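Local coordinates for adhesion and penetration protein autotransporter (Haemophilus influenzae, PDB 3SYJ) that mediates bacterial adherence to host cells and aggregation through its secreted passenger domain, the part present here, which also carries a probable serine protease, at residues N88-R93 with F489-N494; I449-G454 with D469-G474. All coordinates share one frame; numbering follows the deposited sequence.

Contact 1: residues N88-R93 with F489-N494; sequences NPDQHR and FKRIQN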
loop_
_atom_site.group_PDB
_atom_site.type_symbol
_atom_site.label_atom_id
_atom_site.label_comp_id
_atom_site.label_asym_id
_atom_site.label_seq_id
_atom_site.Cartn_x
_atom_site.Cartn_y
_atom_site.Cartn_z
ATOM N N ASN A 88 47.072 -3.491 27.794
ATOM C CA ASN A 88 46.261 -2.408 27.252
ATOM C C ASN A 88 46.287 -1.246 28.234
ATOM O O ASN A 88 45.726 -1.352 29.319
ATOM C CB ASN A 88 44.819 -2.899 27.028
ATOM C CG ASN A 88 43.882 -1.803 26.512
ATOM O OD1 ASN A 88 44.281 -0.653 26.310
ATOM N ND2 ASN A 88 42.623 -2.166 26.304
ATOM N N PRO A 89 46.953 -0.138 27.866
ATOM C CA PRO A 89 47.109 1.016 28.770
ATOM C C PRO A 89 45.777 1.657 29.218
ATOM O O PRO A 89 45.755 2.328 30.250
ATOM C CB PRO A 89 47.945 2.001 27.937
ATOM C CG PRO A 89 47.693 1.582 26.507
ATOM C CD PRO A 89 47.652 0.084 26.589
ATOM N N ASP A 90 44.693 1.440 28.472
ATOM C CA ASP A 90 43.372 1.934 28.878
ATOM C C ASP A 90 42.909 1.376 30.221
ATOM O O ASP A 90 41.994 1.917 30.840
ATOM C CB ASP A 90 42.316 1.617 27.814
ATOM C CG ASP A 90 42.516 2.415 26.545
ATOM O OD1 ASP A 90 43.531 3.135 26.471
ATOM O OD2 ASP A 90 41.676 2.316 25.625
ATOM N N GLN A 91 43.535 0.297 30.670
ATOM C CA GLN A 91 43.075 -0.376 31.881
ATOM C C GLN A 91 43.515 0.341 33.144
ATOM O O GLN A 91 42.848 0.254 34.174
ATOM C CB GLN A 91 43.541 -1.832 31.930
ATOM C CG GLN A 91 43.185 -2.521 33.243
ATOM C CD GLN A 91 43.404 -4.030 33.209
ATOM O OE1 GLN A 91 44.367 -4.520 32.597
ATOM N NE2 GLN A 91 42.511 -4.776 33.871
ATOM N N HIS A 92 44.644 1.038 33.067
ATOM C CA HIS A 92 45.168 1.751 34.226
ATOM C C HIS A 92 45.176 0.866 35.465
ATOM O O HIS A 92 44.617 1.229 36.511
ATOM C CB HIS A 92 44.339 3.005 34.495
ATOM C CG HIS A 92 44.448 4.033 33.416
ATOM N ND1 HIS A 92 45.322 5.095 33.488
ATOM C CD2 HIS A 92 43.813 4.145 32.227
ATOM C CE1 HIS A 92 45.211 5.827 32.394
ATOM N NE2 HIS A 92 44.302 5.274 31.612
ATOM N N ARG A 93 45.805 -0.301 35.355
ATOM C CA ARG A 93 45.882 -1.197 36.499
ATOM C C ARG A 93 46.535 -0.476 37.685
ATOM O O ARG A 93 47.483 0.295 37.521
ATOM C CB ARG A 93 46.617 -2.489 36.147
ATOM C CG ARG A 93 46.159 -3.670 36.984
ATOM C CD ARG A 93 46.981 -4.921 36.706
ATOM N NE ARG A 93 46.523 -5.645 35.525
ATOM C CZ ARG A 93 47.275 -5.864 34.453
ATOM N NH1 ARG A 93 48.530 -5.421 34.408
ATOM N NH2 ARG A 93 46.775 -6.534 33.427
ATOM N N PHE A 489 35.667 13.645 22.457
ATOM C CA PHE A 489 36.857 12.834 22.708
ATOM C C PHE A 489 37.736 12.787 21.461
ATOM O O PHE A 489 37.240 12.878 20.333
ATOM C CB PHE A 489 36.476 11.393 23.041
ATOM C CG PHE A 489 35.764 11.220 24.354
ATOM C CD1 PHE A 489 36.458 10.811 25.479
ATOM C CD2 PHE A 489 34.401 11.407 24.450
ATOM C CE1 PHE A 489 35.810 10.623 26.686
ATOM C CE2 PHE A 489 33.739 11.219 25.655
ATOM C CZ PHE A 489 34.444 10.825 26.773
ATOM N N LYS A 490 39.041 12.635 21.661
ATOM C CA LYS A 490 39.922 12.251 20.566
ATOM C C LYS A 490 39.814 10.739 20.414
ATOM O O LYS A 490 39.377 10.241 19.378
ATOM C CB LYS A 490 41.354 12.683 20.854
ATOM C CG LYS A 490 41.510 14.190 20.900
ATOM C CD LYS A 490 42.864 14.598 21.450
ATOM C CE LYS A 490 42.905 16.088 21.749
ATOM N NZ LYS A 490 43.932 16.400 22.779
ATOM N N ARG A 491 40.197 10.014 21.461
ATOM C CA ARG A 491 39.829 8.609 21.595
ATOM C C ARG A 491 39.267 8.356 22.991
ATOM O O ARG A 491 39.652 9.023 23.959
ATOM C CB ARG A 491 41.018 7.681 21.318
ATOM C CG ARG A 491 42.248 7.950 22.155
ATOM C CD ARG A 491 43.386 6.962 21.827
ATOM N NE ARG A 491 43.285 5.783 22.668
ATOM C CZ ARG A 491 43.938 5.628 23.813
ATOM N NH1 ARG A 491 44.775 6.559 24.250
ATOM N NH2 ARG A 491 43.758 4.529 24.519
ATOM N N ILE A 492 38.346 7.407 23.104
ATOM C CA ILE A 492 37.833 7.030 24.412
ATOM C C ILE A 492 38.670 5.876 24.951
ATOM O O ILE A 492 38.825 4.858 24.286
ATOM C CB ILE A 492 36.344 6.622 24.349
ATOM C CG1 ILE A 492 35.511 7.713 23.669
ATOM C CG2 ILE A 492 35.793 6.359 25.745
ATOM C CD1 ILE A 492 34.097 7.268 23.338
ATOM N N GLN A 493 39.237 6.044 26.139
ATOM C CA GLN A 493 39.938 4.948 26.792
ATOM C C GLN A 493 38.914 3.977 27.346
ATOM O O GLN A 493 38.086 4.337 28.186
ATOM C CB GLN A 493 40.814 5.463 27.921
ATOM C CG GLN A 493 41.897 6.399 27.470
ATOM C CD GLN A 493 42.923 6.614 28.550
ATOM O OE1 GLN A 493 43.634 5.689 28.930
ATOM N NE2 GLN A 493 43.000 7.842 29.064
ATOM N N ASN A 494 38.961 2.747 26.861
ATOM C CA ASN A 494 38.028 1.737 27.308
ATOM C C ASN A 494 38.690 0.381 27.183
ATOM O O ASN A 494 39.537 0.180 26.316
ATOM C CB ASN A 494 36.736 1.788 26.486
ATOM C CG ASN A 494 36.955 1.407 25.036
ATOM O OD1 ASN A 494 37.567 2.158 24.271
ATOM N ND2 ASN A 494 36.448 0.242 24.646
HETATM O O HOH W 1 41.203 3.611 23.295
HETATM O O HOH W 2 45.629 4.616 27.088
#
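The backbones come closest at D90 and Q493, with 5.0 Å between their CA atoms. D90 sits in a short 3-10 turn, where N88 OD1 accepts from D90 N in an Asx turn. The D90 carboxylate works with both oxygens. OD1 meets R491 NH2 in a tip-to-tip salt bridge, with the two planar groups nearly coplanar (24° apart). The modelled length is too short to be trusted. The R491 chain bends at chi3 (-90°), which turns NE off the line of the extended carbons. D90 OD2 accepts from N494 N at 3.0 Å, from above the carboxylate plane. Water 1 donates to D90 OD2 at 2.7 Å and to I492 O, and accepts from R491 NH2. Beside this, H92 NE2 donates to Q493 OE1 at 2.8 Å, close to the imidazole plane. Water 2 donates to both Q493 OE1 and D90 OD1. The buried carboxylate is therefore met by protein and water alike. R491 has a second acid partner: NH1 forms a salt bridge with D532. The contact joins the loop between strands 79-80 and 96-100, in the protease region, to the short, weakly bonded strand 493-494, beside strand 471-473. The I492 side chain packs against strands 471-473, 510-514 and 536-539.

Contact 2: residues I449-G454 with D469-G474; sequences IGLVSG and DKFYFG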
loop_
_atom_site.group_PDB
_atom_site.type_symbol
_atom_site.label_atom_id
_atom_site.label_comp_id
_atom_site.label_asym_id
_atom_site.label_seq_id
_atom_site.Cartn_x
_atom_site.Cartn_y
_atom_site.Cartn_z
ATOM N N ILE A 449 40.013 10.245 35.798
ATOM C CA ILE A 449 38.794 9.593 36.282
ATOM C C ILE A 449 38.599 8.237 35.608
ATOM O O ILE A 449 38.591 8.146 34.382
ATOM C CB ILE A 449 37.535 10.467 36.027
ATOM C CG1 ILE A 449 37.669 11.838 36.696
ATOM C CG2 ILE A 449 36.274 9.767 36.506
ATOM C CD1 ILE A 449 36.668 12.866 36.180
ATOM N N GLY A 450 38.460 7.184 36.410
ATOM C CA GLY A 450 38.213 5.860 35.876
ATOM C C GLY A 450 36.943 5.237 36.434
ATOM O O GLY A 450 36.615 5.415 37.606
ATOM N N LEU A 451 36.220 4.519 35.579
ATOM C CA LEU A 451 35.109 3.681 36.015
ATOM C C LEU A 451 35.514 2.202 35.915
ATOM O O LEU A 451 35.959 1.751 34.855
ATOM C CB LEU A 451 33.881 3.947 35.150
ATOM C CG LEU A 451 33.045 5.179 35.493
ATOM C CD1 LEU A 451 32.241 5.617 34.283
ATOM C CD2 LEU A 451 32.134 4.860 36.671
ATOM N N VAL A 452 35.371 1.458 37.014
ATOM C CA VAL A 452 35.759 0.049 37.037
ATOM C C VAL A 452 34.760 -0.805 37.803
ATOM O O VAL A 452 34.100 -0.326 38.725
ATOM C CB VAL A 452 37.163 -0.169 37.648
ATOM C CG1 VAL A 452 38.231 0.483 36.788
ATOM C CG2 VAL A 452 37.218 0.357 39.074
ATOM N N SER A 453 34.670 -2.072 37.395
ATOM C CA SER A 453 33.846 -3.102 38.041
ATOM C C SER A 453 32.393 -3.107 37.592
ATOM O O SER A 453 31.613 -3.941 38.027
ATOM C CB SER A 453 33.770 -2.913 39.553
ATOM O OG SER A 453 32.607 -2.182 39.907
ATOM N N GLY A 454 32.032 -2.171 36.724
ATOM C CA GLY A 454 30.702 -2.147 36.150
ATOM C C GLY A 454 29.606 -1.714 37.113
ATOM O O GLY A 454 28.467 -1.542 36.705
ATOM N N ASP A 469 40.579 13.336 27.726
ATOM C CA ASP A 469 41.699 12.448 27.435
ATOM C C ASP A 469 42.133 11.689 28.684
ATOM O O ASP A 469 42.829 10.684 28.585
ATOM C CB ASP A 469 42.885 13.248 26.881
ATOM C CG ASP A 469 42.648 13.737 25.459
ATOM O OD1 ASP A 469 41.702 13.233 24.801
ATOM O OD2 ASP A 469 43.409 14.622 25.003
ATOM N N LYS A 470 41.726 12.178 29.852
ATOM C CA LYS A 470 42.116 11.584 31.131
ATOM C C LYS A 470 40.990 10.750 31.778
ATOM O O LYS A 470 41.065 10.397 32.953
ATOM C CB LYS A 470 42.559 12.688 32.099
ATOM C CG LYS A 470 43.847 13.403 31.706
ATOM C CD LYS A 470 45.058 12.627 32.194
ATOM C CE LYS A 470 46.356 13.288 31.764
ATOM N NZ LYS A 470 46.468 13.346 30.276
ATOM N N PHE A 471 39.942 10.458 31.015
ATOM C CA PHE A 471 38.831 9.660 31.509
ATOM C C PHE A 471 38.975 8.277 30.896
ATOM O O PHE A 471 39.297 8.145 29.718
ATOM C CB PHE A 471 37.497 10.296 31.100
ATOM C CG PHE A 471 36.281 9.590 31.654
ATOM C CD1 PHE A 471 35.583 10.121 32.734
ATOM C CD2 PHE A 471 35.825 8.411 31.087
ATOM C CE1 PHE A 471 34.466 9.479 33.248
ATOM C CE2 PHE A 471 34.710 7.758 31.594
ATOM C CZ PHE A 471 34.031 8.288 32.674
ATOM N N TYR A 472 38.756 7.241 31.689
ATOM C CA TYR A 472 38.853 5.891 31.153
ATOM C C TYR A 472 37.837 4.938 31.769
ATOM O O TYR A 472 37.514 5.032 32.961
ATOM C CB TYR A 472 40.270 5.331 31.333
ATOM C CG TYR A 472 40.657 5.118 32.779
ATOM C CD1 TYR A 472 40.450 3.891 33.402
ATOM C CD2 TYR A 472 41.214 6.147 33.526
ATOM C CE1 TYR A 472 40.786 3.698 34.733
ATOM C CE2 TYR A 472 41.558 5.963 34.846
ATOM C CZ TYR A 472 41.344 4.736 35.448
ATOM O OH TYR A 472 41.690 4.561 36.771
ATOM N N PHE A 473 37.334 4.030 30.937
ATOM C CA PHE A 473 36.617 2.858 31.412
ATOM C C PHE A 473 37.622 1.715 31.580
ATOM O O PHE A 473 38.106 1.136 30.604
ATOM C CB PHE A 473 35.513 2.460 30.432
ATOM C CG PHE A 473 34.513 3.551 30.167
ATOM C CD1 PHE A 473 33.334 3.618 30.885
ATOM C CD2 PHE A 473 34.757 4.514 29.196
ATOM C CE1 PHE A 473 32.411 4.628 30.637
ATOM C CE2 PHE A 473 33.839 5.523 28.948
ATOM C CZ PHE A 473 32.669 5.579 29.668
ATOM N N GLY A 474 37.952 1.400 32.826
ATOM C CA GLY A 474 38.867 0.313 33.099
ATOM C C GLY A 474 38.170 -1.032 33.074
ATOM O O GLY A 474 37.142 -1.197 32.423
#
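I449 O is gripped twice by the neighbouring strand. Y472 N donates to it at 2.8 Å, and F471 CA makes a CA-H...O contact with it at 3.3 Å. Y472 O is held in the same way, by L451 N at 3.0 Å and by G450 CA at 3.1 Å. I449 N to K470 O and G474 N to L451 O complete the backbone bonding. The two strands run parallel, with 11° between their directions, and I449, G450 and L451 pair with F471, Y472 and F473.

Two faces result. On one, the Y472 ring lies flat on G450. G450 CA is 3.4 Å from the ring centroid and 15° off its normal, a CH-pi contact over the centre of the ring. Y472 CG stands between the backbone N and the carbonyl carbon (chi1 66°), the start of a side chain that folds back over strand 449-452. With no side chain at G450, the ring can rest directly on the backbone.

The other face is apolar. I449 CG2 touches F471 CE1 at 3.7 Å. L451 CD1 meets the edge of the F471 ring at CZ, 3.6 Å away, and F473 CE1 at 3.8 Å. L451 and F473 lie side by side and point the same way. F471 and F473 also pack on L480 of strand 478-481. Just before the corner at S453 and G454, V452 CG1 rests on G474 CA. In-register parallel strands from successive coils, with aliphatic and aromatic side chains stacked inside, are characteristic of the parallel beta-helix of autotransporter passenger domains.

Contacts 1 and 2 adjoin, with centres about 8 Å apart. Strand 471-473 of contact 2 lies between strand 449-452 and strand 493-494 of contact 1 in one parallel sheet. Q493 O and F473 N, 2.9 Å apart, probably form a hydrogen bond. K490 NZ and D469 OD2 make a salt bridge at 2.9 Å. The Y472 ring is shared: G450 covers one face, and the H92 ring stacks on the opposite one, with H92 CD2 3.3 Å from Y472 CG. Contact 2 is thus part of the beta-helix wall, and contact 1 docks a loop of the protease region onto it. Both lie away from S218, the active-site serine inferred by similarity.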